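Local coordinates for glycosyl hydrolases family 2, sugar binding domain protein (Bacteroides uniformis str. 3978 T3 ii, PDB 6D1P) that probably hydrolyses the O-glycosidic bonds of glucuronides, as a beta-glucuronidase of glycosyl hydrolase family 2 from a human gut bacterium, at residues A[440-451]-A[465-476]. Sequence-based numbering, arbitrary orientation.
Sequences KDSIRAFMGELH and IRRCEFCKDIVD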
loop_
_atom_site.group_PDB
_atom_site.type_symbol
_atom_site.label_atom_id
_atom_site.label_comp_id
_atom_site.label_asym_id
_atom_site.label_seq_id
_atom_site.Cartn_x
_atom_site.Cartn_y
_atom_site.Cartn_z
ATOM N N LYS A 440 -36.889 -1.815 6.679
ATOM C CA LYS A 440 -37.515 -1.014 5.633
ATOM C C LYS A 440 -38.240 0.181 6.231
ATOM O O LYS A 440 -38.200 1.279 5.666
ATOM C CB LYS A 440 -38.471 -1.864 4.811
ATOM C CG LYS A 440 -37.807 -3.023 4.141
ATOM C CD LYS A 440 -38.790 -3.774 3.266
ATOM C CE LYS A 440 -38.031 -4.723 2.344
ATOM N NZ LYS A 440 -38.943 -5.475 1.440
ATOM N N ASP A 441 -38.872 -0.006 7.403
ATOM C CA ASP A 441 -39.665 1.064 7.994
ATOM C C ASP A 441 -38.781 2.189 8.508
ATOM O O ASP A 441 -39.138 3.368 8.383
ATOM C CB ASP A 441 -40.576 0.516 9.105
ATOM C CG ASP A 441 -39.819 -0.279 10.183
ATOM O OD1 ASP A 441 -38.558 -0.243 10.240
ATOM O OD2 ASP A 441 -40.510 -0.951 10.990
ATOM N N SER A 442 -37.618 1.846 9.072
ATOM C CA SER A 442 -36.653 2.863 9.471
ATOM C C SER A 442 -36.106 3.605 8.261
ATOM O O SER A 442 -35.834 4.805 8.333
ATOM C CB SER A 442 -35.505 2.226 10.256
ATOM O OG SER A 442 -36.001 1.445 11.314
ATOM N N ILE A 443 -35.910 2.903 7.150
ATOM C CA ILE A 443 -35.432 3.558 5.940
ATOM C C ILE A 443 -36.502 4.500 5.395
ATOM O O ILE A 443 -36.222 5.662 5.072
ATOM C CB ILE A 443 -34.994 2.507 4.902
ATOM C CG1 ILE A 443 -33.750 1.775 5.393
ATOM C CG2 ILE A 443 -34.701 3.163 3.562
ATOM C CD1 ILE A 443 -33.398 0.558 4.579
ATOM N N ARG A 444 -37.749 4.019 5.310
ATOM C CA ARG A 444 -38.867 4.898 4.980
ATOM C C ARG A 444 -38.857 6.144 5.857
ATOM O O ARG A 444 -38.927 7.275 5.356
ATOM C CB ARG A 444 -40.200 4.155 5.144
ATOM C CG ARG A 444 -40.876 3.743 3.857
ATOM C CD ARG A 444 -42.311 3.273 4.101
ATOM N NE ARG A 444 -43.300 4.353 4.088
ATOM C CZ ARG A 444 -43.743 4.952 2.981
ATOM N NH1 ARG A 444 -43.266 4.599 1.790
ATOM N NH2 ARG A 444 -44.662 5.905 3.053
ATOM N N ALA A 445 -38.753 5.952 7.175
ATOM C CA ALA A 445 -38.841 7.075 8.099
ATOM C C ALA A 445 -37.750 8.098 7.821
ATOM O O ALA A 445 -38.007 9.300 7.784
ATOM C CB ALA A 445 -38.753 6.572 9.541
ATOM N N PHE A 446 -36.512 7.636 7.635
ATOM C CA PHE A 446 -35.428 8.574 7.373
ATOM C C PHE A 446 -35.529 9.156 5.965
ATOM O O PHE A 446 -35.229 10.336 5.753
ATOM C CB PHE A 446 -34.081 7.890 7.592
ATOM C CG PHE A 446 -32.908 8.820 7.483
ATOM C CD1 PHE A 446 -32.778 9.892 8.348
ATOM C CD2 PHE A 446 -31.940 8.626 6.510
ATOM C CE1 PHE A 446 -31.706 10.759 8.241
ATOM C CE2 PHE A 446 -30.863 9.480 6.400
ATOM C CZ PHE A 446 -30.749 10.553 7.262
ATOM N N MET A 447 -35.956 8.353 4.990
ATOM C CA MET A 447 -36.207 8.907 3.665
ATOM C C MET A 447 -37.235 10.032 3.734
ATOM O O MET A 447 -37.061 11.087 3.111
ATOM C CB MET A 447 -36.684 7.815 2.705
ATOM C CG MET A 447 -36.771 8.272 1.255
ATOM S SD MET A 447 -35.131 8.605 0.550
ATOM C CE MET A 447 -34.558 6.923 0.311
ATOM N N GLY A 448 -38.303 9.840 4.514
ATOM C CA GLY A 448 -39.326 10.869 4.617
ATOM C C GLY A 448 -38.828 12.110 5.321
ATOM O O GLY A 448 -39.224 13.223 4.976
ATOM N N GLU A 449 -37.949 11.942 6.315
ATOM C CA GLU A 449 -37.324 13.100 6.948
ATOM C C GLU A 449 -36.482 13.886 5.946
ATOM O O GLU A 449 -36.501 15.124 5.939
ATOM C CB GLU A 449 -36.457 12.657 8.134
ATOM C CG GLU A 449 -35.663 13.807 8.768
ATOM C CD GLU A 449 -34.683 13.381 9.873
ATOM O OE1 GLU A 449 -34.768 12.245 10.396
ATOM O OE2 GLU A 449 -33.826 14.215 10.231
ATOM N N LEU A 450 -35.718 13.174 5.109
ATOM C CA LEU A 450 -34.867 13.835 4.122
ATOM C C LEU A 450 -35.703 14.555 3.075
ATOM O O LEU A 450 -35.388 15.686 2.705
ATOM C CB LEU A 450 -33.921 12.825 3.457
ATOM C CG LEU A 450 -32.746 12.313 4.311
ATOM C CD1 LEU A 450 -31.922 11.245 3.553
ATOM C CD2 LEU A 450 -31.834 13.455 4.760
ATOM N N HIS A 451 -36.787 13.934 2.609
ATOM C CA HIS A 451 -37.657 14.628 1.658
ATOM C C HIS A 451 -38.195 15.931 2.245
ATOM O O HIS A 451 -38.189 16.972 1.572
ATOM C CB HIS A 451 -38.806 13.723 1.222
ATOM C CG HIS A 451 -39.881 14.447 0.474
ATOM N ND1 HIS A 451 -39.819 14.680 -0.883
ATOM C CD2 HIS A 451 -41.038 15.008 0.903
ATOM C CE1 HIS A 451 -40.898 15.342 -1.257
ATOM N NE2 HIS A 451 -41.654 15.546 -0.194
ATOM N N ILE A 465 -35.571 9.932 -5.993
ATOM C CA ILE A 465 -34.661 8.833 -5.665
ATOM C C ILE A 465 -34.725 7.816 -6.794
ATOM O O ILE A 465 -35.567 7.904 -7.688
ATOM C CB ILE A 465 -34.973 8.130 -4.326
ATOM C CG1 ILE A 465 -36.373 7.500 -4.372
ATOM C CG2 ILE A 465 -34.762 9.076 -3.145
ATOM C CD1 ILE A 465 -36.787 6.761 -3.102
ATOM N N ARG A 466 -33.830 6.829 -6.728
ATOM C CA ARG A 466 -33.757 5.757 -7.714
ATOM C C ARG A 466 -33.769 4.400 -7.019
ATOM O O ARG A 466 -32.984 4.164 -6.094
ATOM C CB ARG A 466 -32.499 5.871 -8.602
ATOM C CG ARG A 466 -32.511 4.820 -9.724
ATOM C CD ARG A 466 -31.268 4.738 -10.591
ATOM N NE ARG A 466 -31.342 3.508 -11.370
ATOM C CZ ARG A 466 -30.872 2.340 -10.950
ATOM N NH1 ARG A 466 -30.253 2.275 -9.782
ATOM N NH2 ARG A 466 -31.010 1.249 -11.690
ATOM N N ARG A 467 -34.661 3.515 -7.471
ATOM C CA ARG A 467 -34.702 2.104 -7.080
ATOM C C ARG A 467 -34.820 1.941 -5.561
ATOM O O ARG A 467 -33.868 1.583 -4.868
ATOM C CB ARG A 467 -33.473 1.343 -7.583
ATOM C CG ARG A 467 -33.756 -0.119 -7.815
ATOM C CD ARG A 467 -32.507 -0.938 -7.938
ATOM N NE ARG A 467 -32.092 -1.454 -6.630
ATOM C CZ ARG A 467 -31.231 -2.456 -6.476
ATOM N NH1 ARG A 467 -30.708 -3.024 -7.549
ATOM N NH2 ARG A 467 -30.909 -2.906 -5.259
ATOM N N CYS A 468 -36.027 2.208 -5.065
ATOM C CA CYS A 468 -36.385 1.834 -3.693
ATOM C C CYS A 468 -37.915 1.793 -3.664
ATOM O O CYS A 468 -38.559 2.782 -3.314
ATOM C CB CYS A 468 -35.839 2.784 -2.649
ATOM S SG CYS A 468 -36.158 2.161 -0.954
ATOM N N GLU A 469 -38.474 0.644 -4.054
ATOM C CA GLU A 469 -39.912 0.589 -4.303
ATOM C C GLU A 469 -40.715 0.918 -3.052
ATOM O O GLU A 469 -41.751 1.584 -3.145
ATOM C CB GLU A 469 -40.314 -0.775 -4.856
ATOM C CG GLU A 469 -39.790 -1.045 -6.259
ATOM C CD GLU A 469 -40.220 0.005 -7.311
ATOM O OE1 GLU A 469 -39.321 0.555 -7.998
ATOM O OE2 GLU A 469 -41.447 0.257 -7.462
ATOM N N PHE A 470 -40.237 0.500 -1.867
ATOM C CA PHE A 470 -40.989 0.757 -0.639
ATOM C C PHE A 470 -40.844 2.186 -0.128
ATOM O O PHE A 470 -41.393 2.509 0.933
ATOM C CB PHE A 470 -40.596 -0.244 0.464
ATOM C CG PHE A 470 -39.153 -0.167 0.918
ATOM C CD1 PHE A 470 -38.224 -1.101 0.484
ATOM C CD2 PHE A 470 -38.739 0.794 1.822
ATOM C CE1 PHE A 470 -36.894 -1.056 0.912
ATOM C CE2 PHE A 470 -37.412 0.838 2.258
ATOM C CZ PHE A 470 -36.492 -0.082 1.788
ATOM N N CYS A 471 -40.112 3.039 -0.831
ATOM C CA CYS A 471 -40.081 4.465 -0.541
ATOM C C CYS A 471 -40.587 5.317 -1.694
ATOM O O CYS A 471 -40.587 6.544 -1.565
ATOM C CB CYS A 471 -38.655 4.925 -0.198
ATOM S SG CYS A 471 -37.992 4.371 1.380
ATOM N N LYS A 472 -40.991 4.707 -2.820
ATOM C CA LYS A 472 -41.200 5.454 -4.072
ATOM C C LYS A 472 -42.264 6.552 -3.943
ATOM O O LYS A 472 -42.193 7.562 -4.651
ATOM C CB LYS A 472 -41.586 4.491 -5.201
ATOM C CG LYS A 472 -43.050 4.007 -5.106
ATOM C CD LYS A 472 -43.324 2.769 -5.955
ATOM C CE LYS A 472 -43.367 3.086 -7.436
ATOM N NZ LYS A 472 -44.286 2.165 -8.164
ATOM N N ASP A 473 -43.234 6.387 -3.036
ATOM C CA ASP A 473 -44.335 7.334 -2.851
ATOM C C ASP A 473 -43.918 8.595 -2.109
ATOM O O ASP A 473 -44.708 9.547 -2.055
ATOM C CB ASP A 473 -45.478 6.673 -2.068
ATOM C CG ASP A 473 -45.002 6.086 -0.728
ATOM O OD1 ASP A 473 -44.121 5.187 -0.752
ATOM O OD2 ASP A 473 -45.476 6.531 0.349
ATOM N N ILE A 474 -42.716 8.620 -1.526
ATOM C CA ILE A 474 -42.343 9.707 -0.627
ATOM C C ILE A 474 -41.902 10.935 -1.406
ATOM O O ILE A 474 -42.288 12.058 -1.072
ATOM C CB ILE A 474 -41.250 9.237 0.352
ATOM C CG1 ILE A 474 -41.835 8.371 1.460
ATOM C CG2 ILE A 474 -40.531 10.432 0.979
ATOM C CD1 ILE A 474 -40.769 7.580 2.234
ATOM N N VAL A 475 -41.093 10.751 -2.449
ATOM C CA VAL A 475 -40.465 11.864 -3.165
ATOM C C VAL A 475 -41.366 12.417 -4.261
ATOM O O VAL A 475 -42.430 11.857 -4.563
ATOM C CB VAL A 475 -39.136 11.428 -3.796
ATOM C CG1 VAL A 475 -38.172 10.964 -2.737
ATOM C CG2 VAL A 475 -39.403 10.320 -4.815
ATOM N N ASP A 476 -40.928 13.507 -4.895
ATOM C CA ASP A 476 -41.710 14.041 -6.003
ATOM C C ASP A 476 -41.558 13.189 -7.262
ATOM O O ASP A 476 -42.555 12.835 -7.895
ATOM C CB ASP A 476 -41.319 15.487 -6.259
ATOM C CG ASP A 476 -41.507 16.346 -5.036
ATOM O OD1 ASP A 476 -42.646 16.369 -4.509
ATOM O OD2 ASP A 476 -40.524 16.983 -4.594
#
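Arg-444 grips Asp-473 end-on, NH1 to OD1 at 2.7 Å and NH2 to OD2 at 2.9 Å, each oxygen using its syn lone pair. Guanidinium and carboxylate lie 3° from coplanar, a flat bidentate salt bridge. NH1 also donates to Phe-470 O (2.9 Å), which sits in the guanidinium plane, although the donor is tilted out of the carbonyl plane. The bend at chi3 (87°) turns the arginine's end toward these acceptors, while Ile-474 CD1 lies over one guanidinium face. With an alanine here, the Asp-473 carboxylate would probably lose its cationic mate and Phe-470 O a donor, leaving the turn at 470-473 less firmly tied to the helix. One helical turn earlier, the extended Lys-440 chain runs across the face of the Phe-470 ring, CB 3.9 Å from its centroid in a CH-pi contact; Cys-468 SG lies over the opposite face, and Ile-443 CG2 meets the ring edge at CE2. Deeper in, Met-447 bends at chi2 and chi3 and meets Ile-465 tip to tip, SD 3.7 Å from CG2, while its CB packs on Cys-471 SG. Ile-474 CG2 rests against Gly-448 CA and His-451 CB. The imidazole of His-451 lies beneath Ile-474 O, which stands 3.5 Å above the ring centre; its ND1 is hydrogen-bonded to Thr-463 OG1. Asp-476 comes to the ring edge near CE1, its OD2 bonded to His-455 NE2 and Thr-463 N. The contact seats helix 440-457 against the end of strand 462-466 and the turn after it, within the beta-alpha-beta unit 420-432, 440-457, 462-466 of the family 2 TIM barrel.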